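Local coordinates for protein dITP/XTP pyrophosphatase (Coxiella burnetii, PDB 3TQU) that probably hydrolyses non-canonical purine nucleoside triphosphates such as XTP, dITP and ITP to monophosphate and diphosphate, clearing them from the nucleotide pool, at residues 67-72 with 125-130; 7-12 with 29-34. All blocks are in the same frame, centred on the assembly; numbering follows the deposited sequence.

Contact 1: 67-72 with 125-130; sequences PALADD and IALMEN. With CA (calcium ion), chain E.
D72 OD1 is held twice: it binds the calcium ion at 2.6 Å, beside five waters and E44, and takes a hydrogen bond from a residue flanking one of the segments. D72 OD2 takes two hydrogen bonds, one from water 1 at 2.7 Å and one from N52 ND2. Water 1 also binds the calcium and so bridges it to OD2. With CG anti to the backbone N (chi1 -171°), the carboxylate leads away from 125-130.

Behind it the strands run antiparallel. A70 and A126 form one hydrogen-bonded pair, A68 and M128 the next. The shortest bond, A126 N to A70 O at 2.7 Å, lies nearly along the C=O axis. L69 and I125 cross obliquely on one face, L69 CD2 resting 3.7 Å from I125 CG2. L127 turns its CD1 back to 3.3 Å from A68 O. Helix 185-199 packs on L69 and I125, while helix 49-64 covers A68 and M128 on the other face.

D71 CB packs on I125 CG1, but its carboxylate leads away and OD1 makes a salt bridge to K16, a predicted substrate-binding residue. A strand of the central HAM1 sheet thus delivers an aspartate to the metal site, where D72 is the predicted proton acceptor.

Contact 2: 7-12 with 29-34; sequences IVLASQ and IKFIPQ
The closest apolar side-chain packing is between I7 and F31. They lie side by side, pointing the same way, with I7 CG2 3.6 Å from F31 CE1. I7 CG1 sits beside the backbone N (chi1 -56°), and I7 CD1 reaches I29 CG2 at 3.8 Å. L9 crosses F31 more loosely, its CD1 4.2 Å from F31 CD1. L69 of strand 68-77 and M20 of helix 14-23 also touch F31, so the ring is buried.

The parallel backbones form a bonded ladder. I7 N donates to K30 O, and I7 O accepts from I32 N at 2.9 Å. L9 N reaches I32 O from 49° out of the carbonyl plane. Q34 N closes the series on L9 O at 2.8 Å, with a more bent N-H angle of 141°.

Past the strand ends, Q34 is extended beyond CG, and its amide carbon CD lies 3.0 Å from A10 O. The looser side is at K30, exposed in the dimer, whose side-chain end leads away from 7-12. Q12 NE2 hydrogen-bonds to D41 OD1, and S11 OG to N13 N. Strand 5-9, helix 14-23 and strand 29-33 make a beta-alpha-beta unit, whose first loop holds S11 and Q12 of the predicted substrate site.

From the N terminus, contact 2 comes first. It closes a short loop of 16 residues, mostly helix 14-23, and pairs strand 29-33, outermost in this chain's sheet, with strand 5-9. The chain then passes through helix 49-64 and enters strand 68-77. Contact 1 closes a longer loop of 52 residues, which includes helix 98-112. The two loops follow in series, neither nested nor crossed. Their centres lie about 9 Å apart, and strands 5-9 and 68-77 are neighbours in the sheet. V8 probably makes backbone hydrogen bonds across, V8 O with L69 N and V8 N with P67 O. Together they link four adjacent strands, parallel in contact 2 and antiparallel in contact 1.

Contact 1: 67-72 with 125-130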
loop_
_atom_site.group_PDB
_atom_site.type_symbol
_atom_site.label_atom_id
_atom_site.label_comp_id
_atom_site.label_asym_id
_atom_site.label_seq_id
_atom_site.Cartn_x
_atom_site.Cartn_y
_atom_site.Cartn_z
ATOM N N PRO A 67 10.517 -7.778 -13.292
ATOM C CA PRO A 67 9.789 -6.872 -12.397
ATOM C C PRO A 67 8.553 -6.354 -13.120
ATOM O O PRO A 67 8.581 -6.234 -14.341
ATOM C CB PRO A 67 10.779 -5.726 -12.178
ATOM C CG PRO A 67 12.122 -6.320 -12.451
ATOM C CD PRO A 67 11.903 -7.338 -13.525
ATOM N N ALA A 68 7.484 -6.056 -12.393
ATOM C CA ALA A 68 6.255 -5.626 -13.042
ATOM C C ALA A 68 5.601 -4.494 -12.271
ATOM O O ALA A 68 5.660 -4.448 -11.041
ATOM C CB ALA A 68 5.295 -6.794 -13.198
ATOM N N LEU A 69 4.979 -3.581 -13.007
ATOM C CA LEU A 69 4.330 -2.424 -12.414
ATOM C C LEU A 69 2.881 -2.361 -12.867
ATOM O O LEU A 69 2.585 -2.493 -14.059
ATOM C CB LEU A 69 5.067 -1.148 -12.819
ATOM C CG LEU A 69 4.617 0.176 -12.201
ATOM C CD1 LEU A 69 5.767 1.167 -12.201
ATOM C CD2 LEU A 69 3.402 0.748 -12.932
ATOM N N ALA A 70 1.976 -2.170 -11.914
ATOM C CA ALA A 70 0.564 -2.039 -12.239
ATOM C C ALA A 70 -0.066 -0.939 -11.399
ATOM O O ALA A 70 0.492 -0.531 -10.381
ATOM C CB ALA A 70 -0.159 -3.358 -12.017
ATOM N N ASP A 71 -1.223 -0.453 -11.831
ATOM C CA ASP A 71 -1.952 0.523 -11.038
ATOM C C ASP A 71 -3.430 0.188 -11.018
ATOM O O ASP A 71 -3.930 -0.516 -11.896
ATOM C CB ASP A 71 -1.759 1.938 -11.592
ATOM C CG ASP A 71 -2.801 2.303 -12.638
ATOM O OD1 ASP A 71 -2.496 2.221 -13.845
ATOM O OD2 ASP A 71 -3.930 2.673 -12.251
ATOM N N ASP A 72 -4.122 0.686 -10.002
ATOM C CA ASP A 72 -5.575 0.701 -10.018
ATOM C C ASP A 72 -6.044 2.078 -9.569
ATOM O O ASP A 72 -5.396 2.728 -8.741
ATOM C CB ASP A 72 -6.167 -0.400 -9.137
ATOM C CG ASP A 72 -7.662 -0.541 -9.324
ATOM O OD1 ASP A 72 -8.152 -0.095 -10.378
ATOM O OD2 ASP A 72 -8.349 -1.085 -8.434
ATOM N N ILE A 125 -0.174 2.767 -7.437
ATOM C CA ILE A 125 0.780 2.051 -8.268
ATOM C C ILE A 125 1.517 1.038 -7.409
ATOM O O ILE A 125 1.944 1.348 -6.294
ATOM C CB ILE A 125 1.799 3.029 -8.897
ATOM C CG1 ILE A 125 1.083 3.993 -9.843
ATOM C CG2 ILE A 125 2.905 2.273 -9.629
ATOM C CD1 ILE A 125 1.980 5.065 -10.434
ATOM N N ALA A 126 1.647 -0.179 -7.918
ATOM C CA ALA A 126 2.439 -1.196 -7.245
ATOM C C ALA A 126 3.556 -1.659 -8.165
ATOM O O ALA A 126 3.318 -1.988 -9.325
ATOM C CB ALA A 126 1.567 -2.373 -6.823
ATOM N N LEU A 127 4.778 -1.663 -7.643
ATOM C CA LEU A 127 5.929 -2.179 -8.375
ATOM C C LEU A 127 6.503 -3.384 -7.640
ATOM O O LEU A 127 6.943 -3.269 -6.495
ATOM C CB LEU A 127 6.997 -1.092 -8.518
ATOM C CG LEU A 127 8.315 -1.519 -9.161
ATOM C CD1 LEU A 127 8.057 -2.179 -10.505
ATOM C CD2 LEU A 127 9.263 -0.332 -9.304
HETATM N N MSE A 128 6.480 -4.542 -8.298
HETATM C CA MSE A 128 6.988 -5.782 -7.712
HETATM C C MSE A 128 8.325 -6.170 -8.335
HETATM O O MSE A 128 8.473 -6.129 -9.553
HETATM C CB MSE A 128 5.989 -6.918 -7.943
HETATM C CG MSE A 128 4.608 -6.675 -7.365
HETATM SE SE MSE A 128 4.417 -7.456 -5.596
HETATM C CE MSE A 128 4.398 -9.344 -6.096
ATOM N N GLU A 129 9.293 -6.549 -7.506
ATOM C CA GLU A 129 10.576 -7.028 -8.011
ATOM C C GLU A 129 10.391 -8.372 -8.711
ATOM O O GLU A 129 10.980 -8.624 -9.760
ATOM C CB GLU A 129 11.599 -7.146 -6.882
ATOM C CG GLU A 129 12.980 -7.569 -7.349
ATOM C CD GLU A 129 13.543 -6.652 -8.420
ATOM O OE1 GLU A 129 13.123 -5.476 -8.483
ATOM O OE2 GLU A 129 14.405 -7.110 -9.201
ATOM N N ASN A 130 9.574 -9.230 -8.113
ATOM C CA ASN A 130 9.109 -10.454 -8.761
ATOM C C ASN A 130 7.810 -10.922 -8.115
ATOM O O ASN A 130 7.284 -10.251 -7.228
ATOM C CB ASN A 130 10.178 -11.552 -8.754
ATOM C CG ASN A 130 10.647 -11.916 -7.359
ATOM O OD1 ASN A 130 9.845 -12.073 -6.437
ATOM N ND2 ASN A 130 11.957 -12.055 -7.198
HETATM CA CA CA E . -9.523 -1.150 -12.267
HETATM O O HOH W 1 -10.653 -1.371 -9.890
HETATM O O HOH W 2 -11.814 -0.921 -13.520
HETATM O O HOH W 3 -9.845 1.430 -12.391
HETATM O O HOH W 4 -7.528 -0.473 -13.628
HETATM O O HOH W 5 -9.634 -1.535 -14.892
#

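Contact 2: 7-12 with 29-34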
loop_
_atom_site.group_PDB
_atom_site.type_symbol
_atom_site.label_atom_id
_atom_site.label_comp_id
_atom_site.label_asym_id
_atom_site.label_seq_id
_atom_site.Cartn_x
_atom_site.Cartn_y
_atom_site.Cartn_z
ATOM N N ILE A 7 11.212 -3.254 -17.052
ATOM C CA ILE A 7 10.048 -3.438 -16.193
ATOM C C ILE A 7 8.793 -3.638 -17.033
ATOM O O ILE A 7 8.538 -2.885 -17.966
ATOM C CB ILE A 7 9.848 -2.242 -15.240
ATOM C CG1 ILE A 7 11.108 -2.004 -14.403
ATOM C CG2 ILE A 7 8.654 -2.480 -14.324
ATOM C CD1 ILE A 7 11.032 -0.773 -13.520
ATOM N N VAL A 8 8.018 -4.663 -16.702
ATOM C CA VAL A 8 6.790 -4.955 -17.431
ATOM C C VAL A 8 5.639 -4.099 -16.926
ATOM O O VAL A 8 5.426 -3.982 -15.720
ATOM C CB VAL A 8 6.397 -6.443 -17.306
ATOM C CG1 VAL A 8 5.021 -6.681 -17.917
ATOM C CG2 VAL A 8 7.440 -7.328 -17.969
ATOM N N LEU A 9 4.905 -3.501 -17.858
ATOM C CA LEU A 9 3.714 -2.731 -17.536
ATOM C C LEU A 9 2.489 -3.610 -17.759
ATOM O O LEU A 9 2.268 -4.102 -18.864
ATOM C CB LEU A 9 3.634 -1.490 -18.431
ATOM C CG LEU A 9 2.699 -0.360 -17.987
ATOM C CD1 LEU A 9 3.213 0.287 -16.707
ATOM C CD2 LEU A 9 2.567 0.684 -19.086
ATOM N N ALA A 10 1.695 -3.810 -16.713
ATOM C CA ALA A 10 0.537 -4.693 -16.807
ATOM C C ALA A 10 -0.574 -4.116 -17.691
ATOM O O ALA A 10 -1.367 -4.856 -18.269
ATOM C CB ALA A 10 0.003 -5.018 -15.417
ATOM N N SER A 11 -0.612 -2.794 -17.808
ATOM C CA SER A 11 -1.686 -2.111 -18.527
ATOM C C SER A 11 -1.597 -2.234 -20.053
ATOM O O SER A 11 -0.510 -2.272 -20.622
ATOM C CB SER A 11 -1.710 -0.635 -18.133
ATOM O OG SER A 11 -2.728 0.060 -18.828
ATOM N N GLN A 12 -2.755 -2.294 -20.703
ATOM C CA GLN A 12 -2.834 -2.261 -22.159
ATOM C C GLN A 12 -3.137 -0.841 -22.612
ATOM O O GLN A 12 -3.355 -0.585 -23.796
ATOM C CB GLN A 12 -3.937 -3.188 -22.668
ATOM C CG GLN A 12 -3.723 -4.668 -22.400
ATOM C CD GLN A 12 -4.679 -5.531 -23.205
ATOM O OE1 GLN A 12 -4.759 -5.411 -24.429
ATOM N NE2 GLN A 12 -5.422 -6.395 -22.520
ATOM N N ILE A 29 15.580 3.063 -17.953
ATOM C CA ILE A 29 14.556 2.052 -17.724
ATOM C C ILE A 29 13.661 1.915 -18.950
ATOM O O ILE A 29 13.280 2.911 -19.567
ATOM C CB ILE A 29 13.684 2.389 -16.502
ATOM C CG1 ILE A 29 14.551 2.546 -15.251
ATOM C CG2 ILE A 29 12.631 1.314 -16.287
ATOM C CD1 ILE A 29 13.755 2.780 -13.986
ATOM N N LYS A 30 13.332 0.676 -19.298
ATOM C CA LYS A 30 12.464 0.408 -20.435
ATOM C C LYS A 30 11.220 -0.344 -19.989
ATOM O O LYS A 30 11.310 -1.462 -19.478
ATOM C CB LYS A 30 13.203 -0.408 -21.496
ATOM C CG LYS A 30 12.347 -0.787 -22.698
ATOM C CD LYS A 30 13.071 -1.780 -23.596
ATOM C CE LYS A 30 14.391 -1.216 -24.096
ATOM N NZ LYS A 30 15.165 -2.221 -24.879
ATOM N N PHE A 31 10.059 0.272 -20.178
ATOM C CA PHE A 31 8.805 -0.392 -19.849
ATOM C C PHE A 31 8.263 -1.183 -21.034
ATOM O O PHE A 31 8.218 -0.690 -22.161
ATOM C CB PHE A 31 7.777 0.618 -19.345
ATOM C CG PHE A 31 8.007 1.042 -17.926
ATOM C CD1 PHE A 31 7.387 0.375 -16.883
ATOM C CD2 PHE A 31 8.864 2.088 -17.632
ATOM C CE1 PHE A 31 7.605 0.759 -15.568
ATOM C CE2 PHE A 31 9.087 2.470 -16.322
ATOM C CZ PHE A 31 8.457 1.804 -15.292
ATOM N N ILE A 32 7.857 -2.418 -20.764
ATOM C CA ILE A 32 7.335 -3.300 -21.795
ATOM C C ILE A 32 5.935 -3.756 -21.414
ATOM O O ILE A 32 5.746 -4.386 -20.374
ATOM C CB ILE A 32 8.229 -4.538 -21.961
ATOM C CG1 ILE A 32 9.685 -4.115 -22.177
ATOM C CG2 ILE A 32 7.722 -5.411 -23.103
ATOM C CD1 ILE A 32 10.649 -5.274 -22.235
ATOM N N PRO A 33 4.941 -3.430 -22.250
ATOM C CA PRO A 33 3.566 -3.855 -21.974
ATOM C C PRO A 33 3.498 -5.375 -21.864
ATOM O O PRO A 33 4.185 -6.073 -22.613
ATOM C CB PRO A 33 2.794 -3.367 -23.208
ATOM C CG PRO A 33 3.619 -2.243 -23.754
ATOM C CD PRO A 33 5.044 -2.633 -23.484
ATOM N N GLN A 34 2.694 -5.883 -20.936
ATOM C CA GLN A 34 2.617 -7.323 -20.728
ATOM C C GLN A 34 2.165 -8.040 -21.993
ATOM O O GLN A 34 2.464 -9.215 -22.187
ATOM C CB GLN A 34 1.702 -7.669 -19.551
ATOM C CG GLN A 34 0.232 -7.356 -19.766
ATOM C CD GLN A 34 -0.610 -7.717 -18.561
ATOM O OE1 GLN A 34 -0.091 -7.889 -17.456
ATOM N NE2 GLN A 34 -1.918 -7.838 -18.765
#